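Periplasmic binding protein (Veillonella parvula, PDB 4OVK) probably binds a solute outside the cell membrane and delivers it to an ABC transporter for import, as other periplasmic binding proteins do. Local coordinates at residues Tyr320-Thr323 / Asp324-Asn328; Ala68-Phe71 / Lys72-Ala75; Asp308-Lys311 / Gln312-Thr316. All coordinates share one frame; numbering follows the deposited sequence.

Contact 1. Residues Tyr320-Thr323 / Asp324-Asn328; sequences YNLT and DSEIN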
ATOM      1  N   TYR A 320      15.197   6.131  -9.902  1.00 10.65           N
ATOM      2  CA  TYR A 320      15.293   4.831 -10.547  1.00 11.65           C
ATOM      3  C   TYR A 320      14.455   4.883 -11.813  1.00 10.64           C
ATOM      4  O   TYR A 320      13.293   5.293 -11.774  1.00 10.54           O
ATOM      5  CB  TYR A 320      14.788   3.703  -9.632  1.00 12.87           C
ATOM      6  CG  TYR A 320      15.090   2.316 -10.177  1.00 12.09           C
ATOM      7  CD1 TYR A 320      16.329   1.716  -9.948  1.00 14.32           C
ATOM      8  CD2 TYR A 320      14.156   1.612 -10.940  1.00 10.62           C
ATOM      9  CE1 TYR A 320      16.630   0.481 -10.458  1.00 14.88           C
ATOM     10  CE2 TYR A 320      14.457   0.353 -11.448  1.00 11.48           C
ATOM     11  CZ  TYR A 320      15.688  -0.208 -11.197  1.00 14.35           C
ATOM     12  OH  TYR A 320      16.017  -1.455 -11.703  1.00 18.34           O
ATOM     13  N   ASN A 321      15.066   4.483 -12.922  1.00 11.07           N
ATOM     14  CA  ASN A 321      14.396   4.453 -14.225  1.00 11.82           C
ATOM     15  C   ASN A 321      13.977   3.036 -14.600  1.00 11.20           C
ATOM     16  O   ASN A 321      14.802   2.196 -14.994  1.00 12.72           O
ATOM     17  CB  ASN A 321      15.307   5.070 -15.282  1.00 12.80           C
ATOM     18  CG  ASN A 321      15.553   6.545 -15.044  1.00 13.81           C
ATOM     19  OD1 ASN A 321      14.664   7.267 -14.585  1.00 17.36           O
ATOM     20  ND2 ASN A 321      16.760   7.013 -15.369  1.00 13.49           N
ATOM     21  N   LEU A 322      12.684   2.786 -14.464  1.00 10.46           N
ATOM     22  CA  LEU A 322      12.082   1.491 -14.766  1.00 11.79           C
ATOM     23  C   LEU A 322      12.226   1.073 -16.232  1.00 13.91           C
ATOM     24  O   LEU A 322      12.000   1.878 -17.144  1.00 14.20           O
ATOM     25  CB  LEU A 322      10.614   1.527 -14.402  1.00 11.74           C
ATOM     26  CG  LEU A 322      10.226   1.624 -12.922  1.00 11.65           C
ATOM     27  CD1 LEU A 322       8.754   1.961 -12.766  1.00 11.66           C
ATOM     28  CD2 LEU A 322      10.594   0.353 -12.167  1.00 10.12           C
ATOM     29  N   THR A 323      12.588  -0.188 -16.451  1.00 14.13           N
ATOM     30  CA  THR A 323      12.557  -0.778 -17.794  1.00 16.02           C
ATOM     31  C   THR A 323      11.140  -1.229 -18.108  1.00 16.05           C
ATOM     32  O   THR A 323      10.293  -1.351 -17.220  1.00 12.69           O
ATOM     33  CB  THR A 323      13.457  -2.017 -17.886  1.00 16.78           C
ATOM     34  OG1 THR A 323      12.951  -3.038 -17.011  1.00 17.54           O
ATOM     35  CG2 THR A 323      14.899  -1.665 -17.485  1.00 19.79           C
ATOM     36  N   ASP A 324      10.888  -1.508 -19.382  1.00 19.60           N
ATOM     37  CA  ASP A 324       9.610  -2.099 -19.782  1.00 19.83           C
ATOM     38  C   ASP A 324       9.294  -3.424 -19.081  1.00 16.87           C
ATOM     39  O   ASP A 324       8.147  -3.647 -18.704  1.00 16.98           O
ATOM     40  CB  ASP A 324       9.552  -2.252 -21.298  1.00 25.37           C
ATOM     41  CG  ASP A 324       9.458  -0.912 -22.004  1.00 32.63           C
ATOM     42  OD1 ASP A 324       9.191   0.097 -21.318  1.00 34.62           O
ATOM     43  OD2 ASP A 324       9.641  -0.866 -23.239  1.00 41.99           O
ATOM     44  N   SER A 325      10.296  -4.284 -18.900  0.50 18.18           N
ATOM     45  CA  SER A 325      10.098  -5.548 -18.181  0.50 18.56           C
ATOM     46  C   SER A 325       9.642  -5.307 -16.747  0.50 16.25           C
ATOM     47  O   SER A 325       8.721  -5.963 -16.274  0.50 16.63           O
ATOM     48  CB  SER A 325      11.376  -6.389 -18.165  0.50 20.98           C
ATOM     49  OG  SER A 325      11.736  -6.785 -19.473  0.50 25.88           O
ATOM     50  N   GLU A 326      10.289  -4.363 -16.062  1.00 14.52           N
ATOM     51  CA  GLU A 326       9.936  -4.051 -14.675  1.00 12.80           C
ATOM     52  C   GLU A 326       8.505  -3.495 -14.591  1.00 11.27           C
ATOM     53  O   GLU A 326       7.755  -3.837 -13.686  1.00 11.78           O
ATOM     54  CB  GLU A 326      10.955  -3.086 -14.047  1.00 13.26           C
ATOM     55  CG  GLU A 326      12.318  -3.734 -13.780  1.00 13.74           C
ATOM     56  CD  GLU A 326      13.410  -2.731 -13.438  1.00 15.54           C
ATOM     57  OE1 GLU A 326      13.386  -1.608 -13.989  1.00 15.24           O
ATOM     58  OE2 GLU A 326      14.317  -3.080 -12.633  1.00 16.03           O
ATOM     59  N   ILE A 327       8.123  -2.662 -15.551  1.00 10.87           N
ATOM     60  CA  ILE A 327       6.763  -2.127 -15.584  1.00 12.10           C
ATOM     61  C   ILE A 327       5.751  -3.252 -15.816  1.00 11.09           C
ATOM     62  O   ILE A 327       4.694  -3.272 -15.193  1.00 11.27           O
ATOM     63  CB  ILE A 327       6.624  -1.030 -16.662  1.00 13.03           C
ATOM     64  CG1 ILE A 327       7.485   0.182 -16.275  1.00 15.62           C
ATOM     65  CG2 ILE A 327       5.161  -0.639 -16.866  1.00 13.20           C
ATOM     66  CD1 ILE A 327       7.807   1.091 -17.434  1.00 18.40           C
ATOM     67  N   ASN A 328       6.085  -4.201 -16.685  1.00 12.70           N
ATOM     68  CA  ASN A 328       5.199  -5.351 -16.931  1.00 14.99           C
ATOM     69  C   ASN A 328       4.959  -6.114 -15.624  1.00 13.37           C
ATOM     70  O   ASN A 328       3.842  -6.488 -15.311  1.00 16.39           O
ATOM     71  CB  ASN A 328       5.808  -6.291 -17.976  1.00 16.89           C
ATOM     72  CG  ASN A 328       4.852  -7.387 -18.437  1.00 24.90           C
ATOM     73  OD1 ASN A 328       4.014  -7.884 -17.689  1.00 29.29           O
ATOM     74  ND2 ASN A 328       4.983  -7.763 -19.690  1.00 34.94           N
TER
HETATM   75  O   HOH W   1      15.866  -0.181 -14.617  1.00 22.88           O
HETATM   76  O   HOH W   2      10.890   1.865 -19.721  1.00 28.17           O
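The Tyr320 ring meets the Glu326 carboxylate at its edge, where CD of Glu326 lies in the ring plane; the two planes are turned 47° apart. At that edge Tyr320 OH donates to Glu326 OE2 at a short 2.5 Å, and that oxygen accepts through its syn lone pair. The ring also rests against Thr73 and Leu74 of helix 71-74. The other carboxylate oxygen turns back to the chain: Thr323 N donates to Glu326 OE1 at 3.0 Å in a nearly straight bond (171°), arriving on the anti side and slightly out of the carboxylate plane. In return Glu326 N donates to Thr323 OG1 at 3.1 Å. These reciprocal bonds make a capping box, with Thr323 as N-cap of helix 324-331. A chi1 of 64° sets Thr323 OG1 between its own backbone N and carbonyl carbon, within reach of the amide in the first turn. Thr323 O accepts from Ile327 N, and Leu322 CB packs on Ile327 CG1 at 3.9 Å, on the side facing helix 306-318. One water donates to both Asn321 O and Glu326 OE1, a second to both Leu322 O and Asp324 OD1. Replacing Glu326 with an alanine would probably leave the Tyr320 hydroxyl and Thr323 N without their acceptor and open a gap beside Thr73. With three donors, the phenol, an amide and a water, shared over its two oxygens, the carboxylate is held against rotation, and this environment probably favours its ionised form near the N-terminal end of the helix.

Contact 2. Residues Ala68-Phe71 / Lys72-Ala75; sequences ASIF and KTLA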
ATOM      1  N   ALA A  68       9.856  -9.912  -2.247  1.00 17.60           N
ATOM      2  CA  ALA A  68       8.907 -10.265  -3.319  1.00 19.32           C
ATOM      3  C   ALA A  68       8.605  -9.129  -4.296  1.00 18.81           C
ATOM      4  O   ALA A  68       7.830  -9.313  -5.238  1.00 23.92           O
ATOM      5  CB  ALA A  68       7.600 -10.731  -2.701  1.00 22.05           C
ATOM      6  N   SER A  69       9.188  -7.960  -4.082  0.50 17.71           N
ATOM      7  CA  SER A  69       8.827  -6.801  -4.879  0.50 17.44           C
ATOM      8  C   SER A  69      10.032  -6.116  -5.491  0.50 14.75           C
ATOM      9  O   SER A  69      11.184  -6.456  -5.200  0.50 15.36           O
ATOM     10  CB  SER A  69       8.048  -5.805  -4.016  0.50 15.74           C
ATOM     11  OG  SER A  69       8.915  -5.140  -3.121  0.50 13.90           O
ATOM     12  N   ILE A  70       9.733  -5.129  -6.329  1.00 14.33           N
ATOM     13  CA  ILE A  70      10.737  -4.263  -6.968  1.00 14.40           C
ATOM     14  C   ILE A  70      11.594  -3.528  -5.927  1.00 13.17           C
ATOM     15  O   ILE A  70      12.709  -3.111  -6.217  1.00 14.47           O
ATOM     16  CB  ILE A  70      10.055  -3.229  -7.914  1.00 15.48           C
ATOM     17  CG1 ILE A  70      11.072  -2.460  -8.774  1.00 20.00           C
ATOM     18  CG2 ILE A  70       9.220  -2.210  -7.135  1.00 13.30           C
ATOM     19  CD1 ILE A  70      11.506  -3.183 -10.023  1.00 24.43           C
ATOM     20  N   PHE A  71      11.071  -3.406  -4.706  1.00 12.97           N
ATOM     21  CA  PHE A  71      11.817  -2.822  -3.579  1.00 11.82           C
ATOM     22  C   PHE A  71      13.220  -3.446  -3.474  1.00 12.10           C
ATOM     23  O   PHE A  71      14.216  -2.741  -3.244  1.00 13.56           O
ATOM     24  CB  PHE A  71      11.012  -3.054  -2.268  1.00 11.38           C
ATOM     25  CG  PHE A  71      11.336  -2.112  -1.131  1.00 10.78           C
ATOM     26  CD1 PHE A  71      12.296  -1.104  -1.230  1.00 12.76           C
ATOM     27  CD2 PHE A  71      10.652  -2.253   0.064  1.00 11.53           C
ATOM     28  CE1 PHE A  71      12.554  -0.272  -0.160  1.00 13.46           C
ATOM     29  CE2 PHE A  71      10.904  -1.417   1.133  1.00 12.12           C
ATOM     30  CZ  PHE A  71      11.861  -0.432   1.022  1.00 12.69           C
ATOM     31  N   LYS A  72      13.310  -4.757  -3.656  1.00 12.43           N
ATOM     32  CA  LYS A  72      14.609  -5.455  -3.592  1.00 15.51           C
ATOM     33  C   LYS A  72      15.619  -4.904  -4.607  1.00 16.97           C
ATOM     34  O   LYS A  72      16.804  -4.783  -4.311  1.00 17.02           O
ATOM     35  CB  LYS A  72      14.453  -6.965  -3.809  1.00 19.72           C
ATOM     36  CG  LYS A  72      15.753  -7.726  -3.566  1.00 26.03           C
ATOM     37  CD  LYS A  72      15.533  -9.224  -3.512  1.00 31.14           C
ATOM     38  CE  LYS A  72      16.853  -9.975  -3.375  1.00 34.50           C
ATOM     39  NZ  LYS A  72      17.540  -9.721  -2.075  1.00 35.46           N
ATOM     40  N   THR A  73      15.140  -4.545  -5.790  1.00 17.15           N
ATOM     41  CA  THR A  73      15.991  -3.944  -6.818  1.00 19.29           C
ATOM     42  C   THR A  73      16.371  -2.515  -6.482  1.00 18.83           C
ATOM     43  O   THR A  73      17.531  -2.123  -6.645  1.00 20.47           O
ATOM     44  CB  THR A  73      15.278  -3.946  -8.168  1.00 21.17           C
ATOM     45  OG1 THR A  73      14.977  -5.292  -8.518  1.00 21.30           O
ATOM     46  CG2 THR A  73      16.142  -3.330  -9.247  1.00 27.75           C
ATOM     47  N   LEU A  74      15.400  -1.741  -6.003  1.00 18.02           N
ATOM     48  CA  LEU A  74      15.653  -0.354  -5.611  1.00 18.70           C
ATOM     49  C   LEU A  74      16.623  -0.229  -4.447  1.00 19.46           C
ATOM     50  O   LEU A  74      17.385   0.720  -4.394  1.00 22.35           O
ATOM     51  CB  LEU A  74      14.367   0.347  -5.196  1.00 18.13           C
ATOM     52  CG  LEU A  74      13.219   0.371  -6.188  1.00 19.98           C
ATOM     53  CD1 LEU A  74      12.002   0.996  -5.551  1.00 20.43           C
ATOM     54  CD2 LEU A  74      13.633   1.116  -7.431  1.00 22.50           C
ATOM     55  N   ALA A  75      16.562  -1.169  -3.512  1.00 17.81           N
ATOM     56  CA  ALA A  75      17.254  -1.041  -2.236  1.00 17.86           C
ATOM     57  C   ALA A  75      17.969  -2.342  -1.856  1.00 17.49           C
ATOM     58  O   ALA A  75      17.602  -2.987  -0.874  1.00 16.69           O
ATOM     59  CB  ALA A  75      16.246  -0.642  -1.167  1.00 16.08           C
TER
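Phe71 and Ala75, one turn apart, meet through Phe71 CE1 and Ala75 CB at 3.8 Å, the methyl approaching the ring obliquely. A chi1 of -158° carries the phenyl group away from its own backbone N, down the flank of the short helix 71-74 to the level of Ala75. There the ring makes edge-to-face contacts with Tyr46 and Tyr66. Ile70 and Leu74 form a second, looser pair on a different flank: Ile70 CG1 stands 4.4 Å from Leu74 CG, and both side chains also touch Tyr314 of helix 306-318. Between these pairs the backbone supplies the bonds. Leu74 N donates to Ile70 O at 3.0 Å, running nearly along the C=O axis with an N-H...O angle of 164°, while Thr73 N reaches the same oxygen only weakly. Ala75 N closes the last turn on Phe71 O at 2.8 Å. Lys72 N donates to Ser69 O from above the carbonyl plane, 47° out of it. Within the leading loop, in one of its two conformers Ser69 OG accepts from Phe71 N at 3.2 Å, a capping bond that may be only part-time. Lys72 projects away from this packing, its chain bent only at the last torsion, and its NZ forms salt bridges with Glu67 and Glu79. What results is a single helical turn, capped at its start by Ser69 in at least one of its conformers and ended at Ala75, which in this periplasmic binding protein fold packs on helix 41-49 and faces helices 306-318 and 324-331.

Contact 3. Residues Asp308-Lys311 / Gln312-Thr316; sequences DDLK and QFYNT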
ATOM      1  N   ASP A 308       3.658   6.137 -18.079  1.00 15.07           N
ATOM      2  CA  ASP A 308       4.447   7.362 -17.974  1.00 15.89           C
ATOM      3  C   ASP A 308       4.439   7.904 -16.553  1.00 14.20           C
ATOM      4  O   ASP A 308       5.460   8.360 -16.056  1.00 15.27           O
ATOM      5  CB  ASP A 308       3.929   8.447 -18.929  1.00 17.10           C
ATOM      6  CG  ASP A 308       4.079   8.072 -20.383  1.00 21.39           C
ATOM      7  OD1 ASP A 308       4.838   7.137 -20.694  1.00 24.97           O
ATOM      8  OD2 ASP A 308       3.436   8.725 -21.236  1.00 26.34           O
ATOM      9  N   ASP A 309       3.283   7.876 -15.910  1.00 13.01           N
ATOM     10  CA  ASP A 309       3.159   8.408 -14.563  1.00 12.43           C
ATOM     11  C   ASP A 309       3.950   7.529 -13.584  1.00 11.24           C
ATOM     12  O   ASP A 309       4.575   8.045 -12.658  1.00 10.51           O
ATOM     13  CB  ASP A 309       1.700   8.482 -14.126  1.00 13.61           C
ATOM     14  CG  ASP A 309       0.886   9.462 -14.950  1.00 17.35           C
ATOM     15  OD1 ASP A 309       1.454  10.258 -15.748  1.00 19.00           O
ATOM     16  OD2 ASP A 309      -0.353   9.425 -14.794  1.00 22.99           O
ATOM     17  N   LEU A 310       3.928   6.211 -13.805  1.00 11.02           N
ATOM     18  CA  LEU A 310       4.721   5.281 -12.990  1.00 10.30           C
ATOM     19  C   LEU A 310       6.220   5.572 -13.167  1.00 11.22           C
ATOM     20  O   LEU A 310       6.941   5.690 -12.182  1.00 11.95           O
ATOM     21  CB  LEU A 310       4.378   3.839 -13.385  1.00 11.23           C
ATOM     22  CG  LEU A 310       5.103   2.703 -12.690  1.00 11.91           C
ATOM     23  CD1 LEU A 310       4.769   2.675 -11.207  1.00 12.29           C
ATOM     24  CD2 LEU A 310       4.787   1.365 -13.321  1.00 13.99           C
ATOM     25  N   LYS A 311       6.682   5.698 -14.418  0.70 10.97           N
ATOM     26  CA  LYS A 311       8.088   6.010 -14.671  0.70 11.36           C
ATOM     27  C   LYS A 311       8.492   7.333 -14.028  0.70 11.02           C
ATOM     28  O   LYS A 311       9.563   7.431 -13.415  0.70 12.88           O
ATOM     29  CB  LYS A 311       8.392   6.048 -16.159  0.70 12.53           C
ATOM     30  CG  LYS A 311       8.322   4.669 -16.795  0.70 14.64           C
ATOM     31  CD  LYS A 311       8.316   4.742 -18.309  0.70 19.31           C
ATOM     32  CE  LYS A 311       9.673   5.137 -18.834  0.70 20.93           C
ATOM     33  NZ  LYS A 311       9.734   4.919 -20.301  0.70 28.87           N
ATOM     34  N   GLN A 312       7.635   8.341 -14.172  1.00 10.61           N
ATOM     35  CA  GLN A 312       7.901   9.658 -13.602  1.00 12.37           C
ATOM     36  C   GLN A 312       8.042   9.577 -12.085  1.00 13.00           C
ATOM     37  O   GLN A 312       8.974  10.167 -11.530  1.00 11.76           O
ATOM     38  CB  GLN A 312       6.801  10.647 -13.969  1.00 16.58           C
ATOM     39  CG  GLN A 312       6.986  12.035 -13.387  1.00 22.12           C
ATOM     40  CD  GLN A 312       5.762  12.913 -13.615  1.00 32.71           C
ATOM     41  OE1 GLN A 312       4.713  12.736 -12.983  1.00 44.75           O
ATOM     42  NE2 GLN A 312       5.893  13.859 -14.514  1.00 41.13           N
ATOM     43  N   PHE A 313       7.129   8.858 -11.441  1.00 11.52           N
ATOM     44  CA  PHE A 313       7.146   8.713  -9.977  1.00 10.66           C
ATOM     45  C   PHE A 313       8.459   8.053  -9.504  1.00  9.60           C
ATOM     46  O   PHE A 313       9.140   8.580  -8.618  1.00  9.43           O
ATOM     47  CB  PHE A 313       5.941   7.911  -9.514  1.00 10.87           C
ATOM     48  CG  PHE A 313       5.756   7.895  -8.016  1.00 10.99           C
ATOM     49  CD1 PHE A 313       6.468   7.008  -7.219  1.00 10.74           C
ATOM     50  CD2 PHE A 313       4.866   8.766  -7.412  1.00 10.84           C
ATOM     51  CE1 PHE A 313       6.274   6.983  -5.841  1.00 11.81           C
ATOM     52  CE2 PHE A 313       4.689   8.761  -6.043  1.00 11.92           C
ATOM     53  CZ  PHE A 313       5.406   7.877  -5.260  1.00 13.25           C
ATOM     54  N   TYR A 314       8.836   6.935 -10.126  1.00  8.91           N
ATOM     55  CA  TYR A 314      10.062   6.208  -9.741  1.00  9.06           C
ATOM     56  C   TYR A 314      11.301   7.064  -9.999  1.00  9.35           C
ATOM     57  O   TYR A 314      12.221   7.104  -9.195  1.00 10.39           O
ATOM     58  CB  TYR A 314      10.141   4.835 -10.453  1.00  9.85           C
ATOM     59  CG  TYR A 314       9.371   3.765  -9.697  1.00  9.09           C
ATOM     60  CD1 TYR A 314       8.021   3.936  -9.382  1.00  9.10           C
ATOM     61  CD2 TYR A 314       9.986   2.596  -9.288  1.00  9.74           C
ATOM     62  CE1 TYR A 314       7.332   3.005  -8.639  1.00 10.60           C
ATOM     63  CE2 TYR A 314       9.304   1.649  -8.528  1.00 10.98           C
ATOM     64  CZ  TYR A 314       7.980   1.848  -8.215  1.00 10.49           C
ATOM     65  OH  TYR A 314       7.302   0.927  -7.448  1.00 13.70           O
ATOM     66  N   ASN A 315      11.324   7.768 -11.127  1.00  9.51           N
ATOM     67  CA  ASN A 315      12.450   8.660 -11.428  1.00 10.33           C
ATOM     68  C   ASN A 315      12.560   9.812 -10.418  1.00 11.41           C
ATOM     69  O   ASN A 315      13.657  10.120  -9.917  1.00 12.65           O
ATOM     70  CB  ASN A 315      12.342   9.223 -12.858  1.00 10.60           C
ATOM     71  CG  ASN A 315      13.396  10.275 -13.130  1.00 11.20           C
ATOM     72  OD1 ASN A 315      13.167  11.476 -12.951  1.00 13.70           O
ATOM     73  ND2 ASN A 315      14.579   9.824 -13.513  1.00 11.69           N
ATOM     74  N   THR A 316      11.429  10.434 -10.110  1.00 11.84           N
ATOM     75  CA  THR A 316      11.419  11.646  -9.264  1.00 12.50           C
ATOM     76  C   THR A 316      11.767  11.318  -7.820  1.00 12.60           C
ATOM     77  O   THR A 316      12.627  11.975  -7.204  1.00 13.33           O
ATOM     78  CB  THR A 316      10.041  12.332  -9.335  1.00 13.58           C
ATOM     79  OG1 THR A 316       9.817  12.804 -10.667  1.00 15.71           O
ATOM     80  CG2 THR A 316       9.942  13.523  -8.374  1.00 16.23           C
TER
HETATM   81  O   HOH W   3       3.717  10.337 -11.658  1.00 28.17           O
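Four successive i to i+4 bonds, Gln312 N to Asp308 O through Asn315 N to Lys311 O, mark this piece of helix 306-318 as regular alpha-helix, widening to a pi-type turn at 314-316. Leu310 and Tyr314 carry the side-chain contact. They lie side by side and point the same way, with Leu310 CD1 3.6 Å from Tyr314 CE1. Leu310 has CG swung away from its backbone N (chi1 179°), which brings CD1, not CD2, along the helix flank to the tyrosine ring. Tyr314 CD1 also comes within 3.5 Å of Leu310 O, the carbonyl that accepts from Tyr314 N at 3.1 Å. Leu322 and helix 324-331 pack on Leu310, while the Tyr314 ring stands edge-to-face with Tyr318. Phe313 is directed elsewhere, to Leu287 and an edge-to-face contact with Tyr159. Elsewhere round the helix, Asp309 OD2 forms a salt bridge with Lys290, and Asn315 ND2 bonds to Asn321 OD1 in the loop that follows. The extended Gln312 side chain is joined to the backbone about one turn back by a water, which donates to Asp309 O at 2.6 Å and to Gln312 OE1 at 2.9 Å.

All three contacts are local and partly buried, but differ in chemistry. Contact 1 is largely polar, a carboxylate-centred cap at the start of helix 324-331; contact 2 is mostly apolar, pairing side chains along a one-turn helix; contact 3 sits within a long helix and combines a buried leucine-tyrosine pair with polar side chains on the more exposed sides. Contacts 1 and 3 lie on successive helices and touch each other: Tyr320 N probably bonds to Tyr314 O, and Leu322 packs on the Tyr314 ring. Contact 2, much earlier in the chain, meets both: Leu74 CD2 lies 3.3 Å from Tyr320 CG, and Ile70 touches Glu326 and Tyr314. Tyr314 thus packs against residues of both other contacts.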